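Local coordinates for lipoprotein (Mycoplasma mycoides subsp. capri, PDB 7ADK) that is probably a lipid-anchored surface peptidase of the PA clan, the group of chymotrypsin-like proteases, that cleaves proteins outside the cell, at residues Met429-Phe443 and Asn576-Glu588. Numbering follows the deposited sequence.
Sequences MDYLDENAGKNPTKF and NKLISKITNNYSE
F443 and T583 meet at about a right angle: the threonine methyl CG2 stands over the centre of the phenyl ring, 4.0 Å from its centroid, in a CH-pi contact. Threonine suits this place because its two branches divide the work. CG2, anti to the carbonyl carbon, serves the ring, while OG1 turns back to bond I579 O, which also accepts from T583 N on the opposite face of its plane. Phenylalanine offers two apolar faces, and the other carries Y431 CB. I579 approaches obliquely, its CG2 3.8 Å from F443 CE1; the CG1 branch ends in CD1 against T441 CG2, so one beta-branched residue meets two partners.

Y586 meets the strands with one ring edge and with its hydroxyl, a pairing that tyrosine allows. With CG anti to the backbone N (chi1 -177°), the ring is carried across to the strand, where CD2 lies at the edge of the Y431 ring, 3.9 Å from Y431 CD2, and OH donates to M429 O (3.1 Å) from above the carbonyl plane. P440 CG lies over one face of Y431, and the same compact proline ring packs on S587 CB. At the outer end, asparagine suits N439 by offering an amide N-H: ND2 gives a nearly straight bond (173°) to N576 OD1 of the helix, with the two amide planes 81° apart.

The short helix and the turn after it cover the hairpin of strands 421-433 and 442-447. I428, earlier on the first strand, also touches F443, T583 and Y586, while K581 and N584 bind residues at the end of strand 461-467 and just beyond, so helix and turn bridge the hairpin and another strand of the same antiparallel sheet.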
loop_
_atom_site.group_PDB
_atom_site.type_symbol
_atom_site.label_atom_id
_atom_site.label_comp_id
_atom_site.label_asym_id
_atom_site.label_seq_id
_atom_site.Cartn_x
_atom_site.Cartn_y
_atom_site.Cartn_z
ATOM N N MET B 429 -29.838 1.384 0.586
ATOM C CA MET B 429 -30.877 0.373 0.750
ATOM C C MET B 429 -32.198 0.757 0.098
ATOM O O MET B 429 -32.865 -0.101 -0.465
ATOM C CB MET B 429 -31.021 -0.031 2.215
ATOM C CG MET B 429 -31.757 0.952 3.124
ATOM S SD MET B 429 -32.456 0.189 4.605
ATOM C CE MET B 429 -30.954 -0.036 5.548
ATOM N N ASP B 430 -32.583 2.030 0.107
ATOM C CA ASP B 430 -33.924 2.448 -0.291
ATOM C C ASP B 430 -33.957 3.895 -0.810
ATOM O O ASP B 430 -33.027 4.673 -0.597
ATOM C CB ASP B 430 -34.864 2.224 0.905
ATOM C CG ASP B 430 -36.350 2.277 0.585
ATOM O OD1 ASP B 430 -36.719 2.114 -0.585
ATOM O OD2 ASP B 430 -37.162 2.481 1.512
ATOM N N TYR B 431 -35.047 4.263 -1.479
ATOM C CA TYR B 431 -35.401 5.644 -1.792
ATOM C C TYR B 431 -36.915 5.867 -1.736
ATOM O O TYR B 431 -37.699 5.015 -2.137
ATOM C CB TYR B 431 -34.812 6.086 -3.134
ATOM C CG TYR B 431 -35.155 5.265 -4.362
ATOM C CD1 TYR B 431 -36.380 5.436 -5.030
ATOM C CD2 TYR B 431 -34.198 4.379 -4.880
ATOM C CE1 TYR B 431 -36.632 4.742 -6.224
ATOM C CE2 TYR B 431 -34.446 3.673 -6.063
ATOM C CZ TYR B 431 -35.661 3.863 -6.742
ATOM O OH TYR B 431 -35.899 3.164 -7.873
ATOM N N LEU B 432 -37.321 7.044 -1.272
ATOM C CA LEU B 432 -38.715 7.470 -1.249
ATOM C C LEU B 432 -39.173 7.697 -2.689
ATOM O O LEU B 432 -38.454 8.322 -3.462
ATOM C CB LEU B 432 -38.804 8.731 -0.381
ATOM C CG LEU B 432 -40.188 9.359 -0.234
ATOM C CD1 LEU B 432 -41.161 8.473 0.523
ATOM C CD2 LEU B 432 -40.058 10.660 0.531
ATOM N N ASP B 433 -40.327 7.172 -3.080
ATOM C CA ASP B 433 -40.751 7.137 -4.480
ATOM C C ASP B 433 -41.988 8.015 -4.733
ATOM O O ASP B 433 -43.126 7.573 -4.575
ATOM C CB ASP B 433 -40.903 5.669 -4.906
ATOM C CG ASP B 433 -41.100 5.502 -6.412
ATOM O OD1 ASP B 433 -41.267 6.511 -7.117
ATOM O OD2 ASP B 433 -41.036 4.359 -6.905
ATOM N N GLU B 434 -41.774 9.281 -5.103
ATOM C CA GLU B 434 -42.850 10.245 -5.392
ATOM C C GLU B 434 -43.326 10.189 -6.860
ATOM O O GLU B 434 -44.478 10.473 -7.154
ATOM C CB GLU B 434 -42.356 11.681 -5.142
ATOM C CG GLU B 434 -41.734 11.948 -3.762
ATOM C CD GLU B 434 -40.199 11.899 -3.793
ATOM O OE1 GLU B 434 -39.615 11.234 -4.677
ATOM O OE2 GLU B 434 -39.566 12.569 -2.952
ATOM N N ASN B 435 -42.439 9.860 -7.792
ATOM C CA ASN B 435 -42.532 10.127 -9.232
ATOM C C ASN B 435 -42.555 8.848 -10.090
ATOM O O ASN B 435 -41.857 8.759 -11.095
ATOM C CB ASN B 435 -41.396 11.080 -9.656
ATOM C CG ASN B 435 -41.399 12.456 -9.030
ATOM O OD1 ASN B 435 -42.367 12.919 -8.454
ATOM N ND2 ASN B 435 -40.304 13.165 -9.144
ATOM N N ALA B 436 -43.321 7.833 -9.692
ATOM C CA ALA B 436 -43.454 6.558 -10.410
ATOM C C ALA B 436 -42.103 5.870 -10.726
ATOM O O ALA B 436 -41.918 5.264 -11.780
ATOM C CB ALA B 436 -44.368 6.752 -11.629
ATOM N N GLY B 437 -41.125 6.011 -9.836
ATOM C CA GLY B 437 -39.759 5.506 -9.945
ATOM C C GLY B 437 -38.838 6.237 -10.928
ATOM O O GLY B 437 -37.696 5.816 -11.078
ATOM N N LYS B 438 -39.292 7.296 -11.615
ATOM C CA LYS B 438 -38.591 7.904 -12.764
ATOM C C LYS B 438 -37.263 8.586 -12.406
ATOM O O LYS B 438 -36.276 8.386 -13.105
ATOM C CB LYS B 438 -39.528 8.881 -13.485
ATOM C CG LYS B 438 -40.698 8.186 -14.185
ATOM C CD LYS B 438 -41.630 9.140 -14.925
ATOM C CE LYS B 438 -42.422 10.044 -14.001
ATOM N NZ LYS B 438 -43.347 10.901 -14.712
ATOM N N ASN B 439 -37.235 9.412 -11.364
ATOM C CA ASN B 439 -36.092 10.266 -11.007
ATOM C C ASN B 439 -36.083 10.610 -9.498
ATOM O O ASN B 439 -36.529 11.695 -9.123
ATOM C CB ASN B 439 -36.045 11.515 -11.936
ATOM C CG ASN B 439 -37.311 12.366 -12.036
ATOM O OD1 ASN B 439 -38.423 11.956 -11.748
ATOM N ND2 ASN B 439 -37.194 13.591 -12.466
ATOM N N PRO B 440 -35.614 9.704 -8.613
ATOM C CA PRO B 440 -35.625 9.898 -7.160
ATOM C C PRO B 440 -34.501 10.810 -6.660
ATOM O O PRO B 440 -33.429 10.872 -7.248
ATOM C CB PRO B 440 -35.499 8.494 -6.575
ATOM C CG PRO B 440 -34.622 7.789 -7.595
ATOM C CD PRO B 440 -35.086 8.385 -8.915
ATOM N N THR B 441 -34.723 11.489 -5.537
ATOM C CA THR B 441 -33.763 12.435 -4.925
ATOM C C THR B 441 -33.462 12.197 -3.441
ATOM O O THR B 441 -32.466 12.708 -2.932
ATOM C CB THR B 441 -34.256 13.881 -5.076
ATOM O OG1 THR B 441 -35.477 14.043 -4.394
ATOM C CG2 THR B 441 -34.475 14.293 -6.517
ATOM N N LYS B 442 -34.279 11.406 -2.738
ATOM C CA LYS B 442 -34.220 11.209 -1.286
ATOM C C LYS B 442 -33.974 9.743 -0.948
ATOM O O LYS B 442 -34.816 8.885 -1.196
ATOM C CB LYS B 442 -35.517 11.768 -0.692
ATOM C CG LYS B 442 -35.442 11.991 0.817
ATOM C CD LYS B 442 -36.607 12.877 1.258
ATOM C CE LYS B 442 -36.414 13.358 2.689
ATOM N NZ LYS B 442 -37.035 14.675 2.923
ATOM N N PHE B 443 -32.787 9.468 -0.417
ATOM C CA PHE B 443 -32.193 8.133 -0.304
ATOM C C PHE B 443 -31.919 7.749 1.145
ATOM O O PHE B 443 -31.620 8.608 1.967
ATOM C CB PHE B 443 -30.893 8.069 -1.106
ATOM C CG PHE B 443 -31.085 8.039 -2.603
ATOM C CD1 PHE B 443 -31.324 9.219 -3.316
ATOM C CD2 PHE B 443 -31.028 6.819 -3.283
ATOM C CE1 PHE B 443 -31.463 9.189 -4.705
ATOM C CE2 PHE B 443 -31.161 6.783 -4.676
ATOM C CZ PHE B 443 -31.367 7.970 -5.384
ATOM N N ASN B 576 -30.565 15.830 -11.938
ATOM C CA ASN B 576 -31.002 14.430 -12.027
ATOM C C ASN B 576 -29.869 13.512 -12.512
ATOM O O ASN B 576 -29.752 12.369 -12.062
ATOM C CB ASN B 576 -32.234 14.321 -12.939
ATOM C CG ASN B 576 -33.526 14.902 -12.392
ATOM O OD1 ASN B 576 -34.583 14.755 -12.983
ATOM N ND2 ASN B 576 -33.537 15.506 -11.234
ATOM N N LYS B 577 -28.997 14.010 -13.392
ATOM C CA LYS B 577 -27.790 13.290 -13.805
ATOM C C LYS B 577 -26.716 13.295 -12.726
ATOM O O LYS B 577 -26.088 12.273 -12.505
ATOM C CB LYS B 577 -27.259 13.848 -15.127
ATOM C CG LYS B 577 -28.161 13.460 -16.296
ATOM C CD LYS B 577 -27.532 13.735 -17.663
ATOM C CE LYS B 577 -27.305 15.209 -17.981
ATOM N NZ LYS B 577 -28.553 15.941 -18.225
ATOM N N LEU B 578 -26.542 14.382 -11.994
ATOM C CA LEU B 578 -25.593 14.455 -10.896
ATOM C C LEU B 578 -25.992 13.536 -9.738
ATOM O O LEU B 578 -25.143 12.834 -9.219
ATOM C CB LEU B 578 -25.387 15.892 -10.470
ATOM C CG LEU B 578 -24.354 16.178 -9.428
ATOM C CD1 LEU B 578 -23.073 15.675 -9.704
ATOM C CD2 LEU B 578 -24.199 17.560 -9.162
ATOM N N ILE B 579 -27.276 13.423 -9.392
ATOM C CA ILE B 579 -27.747 12.439 -8.398
ATOM C C ILE B 579 -27.526 11.006 -8.886
ATOM O O ILE B 579 -27.148 10.137 -8.104
ATOM C CB ILE B 579 -29.211 12.711 -7.987
ATOM C CG1 ILE B 579 -29.265 14.027 -7.191
ATOM C CG2 ILE B 579 -29.803 11.573 -7.148
ATOM C CD1 ILE B 579 -30.663 14.566 -6.915
ATOM N N SER B 580 -27.681 10.751 -10.177
ATOM C CA SER B 580 -27.394 9.436 -10.740
ATOM C C SER B 580 -25.905 9.107 -10.740
ATOM O O SER B 580 -25.560 7.998 -10.374
ATOM C CB SER B 580 -27.972 9.304 -12.141
ATOM O OG SER B 580 -29.366 9.494 -12.113
ATOM N N LYS B 581 -25.011 10.057 -11.039
ATOM C CA LYS B 581 -23.553 9.872 -10.927
ATOM C C LYS B 581 -23.081 9.741 -9.476
ATOM O O LYS B 581 -22.180 8.954 -9.219
ATOM C CB LYS B 581 -22.813 11.005 -11.655
ATOM C CG LYS B 581 -22.950 10.964 -13.179
ATOM C CD LYS B 581 -22.238 9.802 -13.886
ATOM C CE LYS B 581 -20.711 9.895 -13.833
ATOM N NZ LYS B 581 -20.082 8.842 -14.641
ATOM N N ILE B 582 -23.706 10.394 -8.500
ATOM C CA ILE B 582 -23.458 10.193 -7.063
ATOM C C ILE B 582 -23.837 8.773 -6.627
ATOM O O ILE B 582 -23.036 8.043 -6.045
ATOM C CB ILE B 582 -24.223 11.259 -6.232
ATOM C CG1 ILE B 582 -23.553 12.633 -6.383
ATOM C CG2 ILE B 582 -24.254 10.902 -4.745
ATOM C CD1 ILE B 582 -24.424 13.822 -5.980
ATOM N N THR B 583 -25.073 8.355 -6.925
ATOM C CA THR B 583 -25.680 7.108 -6.434
ATOM C C THR B 583 -25.386 5.884 -7.307
ATOM O O THR B 583 -26.103 4.893 -7.193
ATOM C CB THR B 583 -27.195 7.249 -6.196
ATOM O OG1 THR B 583 -27.895 7.481 -7.395
ATOM C CG2 THR B 583 -27.481 8.375 -5.207
ATOM N N ASN B 584 -24.395 5.938 -8.206
ATOM C CA ASN B 584 -24.065 4.888 -9.185
ATOM C C ASN B 584 -25.305 4.344 -9.921
ATOM O O ASN B 584 -25.412 3.164 -10.251
ATOM C CB ASN B 584 -23.239 3.797 -8.507
ATOM C CG ASN B 584 -21.748 4.045 -8.436
ATOM O OD1 ASN B 584 -21.122 4.473 -9.377
ATOM N ND2 ASN B 584 -21.106 3.675 -7.361
ATOM N N ASN B 585 -26.270 5.223 -10.150
ATOM C CA ASN B 585 -27.553 4.996 -10.796
ATOM C C ASN B 585 -28.409 3.857 -10.196
ATOM O O ASN B 585 -29.045 3.107 -10.929
ATOM C CB ASN B 585 -27.337 4.917 -12.310
ATOM C CG ASN B 585 -28.572 5.286 -13.095
ATOM O OD1 ASN B 585 -29.605 5.685 -12.589
ATOM N ND2 ASN B 585 -28.512 5.192 -14.389
ATOM N N TYR B 586 -28.456 3.738 -8.867
ATOM C CA TYR B 586 -29.277 2.729 -8.158
ATOM C C TYR B 586 -30.774 2.750 -8.522
ATOM O O TYR B 586 -31.454 1.724 -8.464
ATOM C CB TYR B 586 -29.097 2.935 -6.643
ATOM C CG TYR B 586 -29.828 1.928 -5.783
ATOM C CD1 TYR B 586 -29.430 0.579 -5.769
ATOM C CD2 TYR B 586 -30.841 2.339 -4.894
ATOM C CE1 TYR B 586 -30.034 -0.339 -4.894
ATOM C CE2 TYR B 586 -31.459 1.417 -4.024
ATOM C CZ TYR B 586 -31.050 0.073 -4.030
ATOM O OH TYR B 586 -31.588 -0.845 -3.191
ATOM N N SER B 587 -31.309 3.885 -8.952
ATOM C CA SER B 587 -32.669 3.993 -9.495
ATOM C C SER B 587 -32.898 3.096 -10.710
ATOM O O SER B 587 -33.864 2.340 -10.750
ATOM C CB SER B 587 -32.963 5.439 -9.879
ATOM O OG SER B 587 -34.273 5.600 -10.360
ATOM N N GLU B 588 -32.024 3.157 -11.710
ATOM C CA GLU B 588 -32.206 2.468 -12.993
ATOM C C GLU B 588 -31.499 1.117 -13.084
ATOM O O GLU B 588 -31.829 0.309 -13.950
ATOM C CB GLU B 588 -31.782 3.387 -14.150
ATOM C CG GLU B 588 -32.570 4.696 -14.233
ATOM C CD GLU B 588 -34.077 4.473 -14.120
ATOM O OE1 GLU B 588 -34.645 3.718 -14.935
ATOM O OE2 GLU B 588 -34.700 5.040 -13.201
#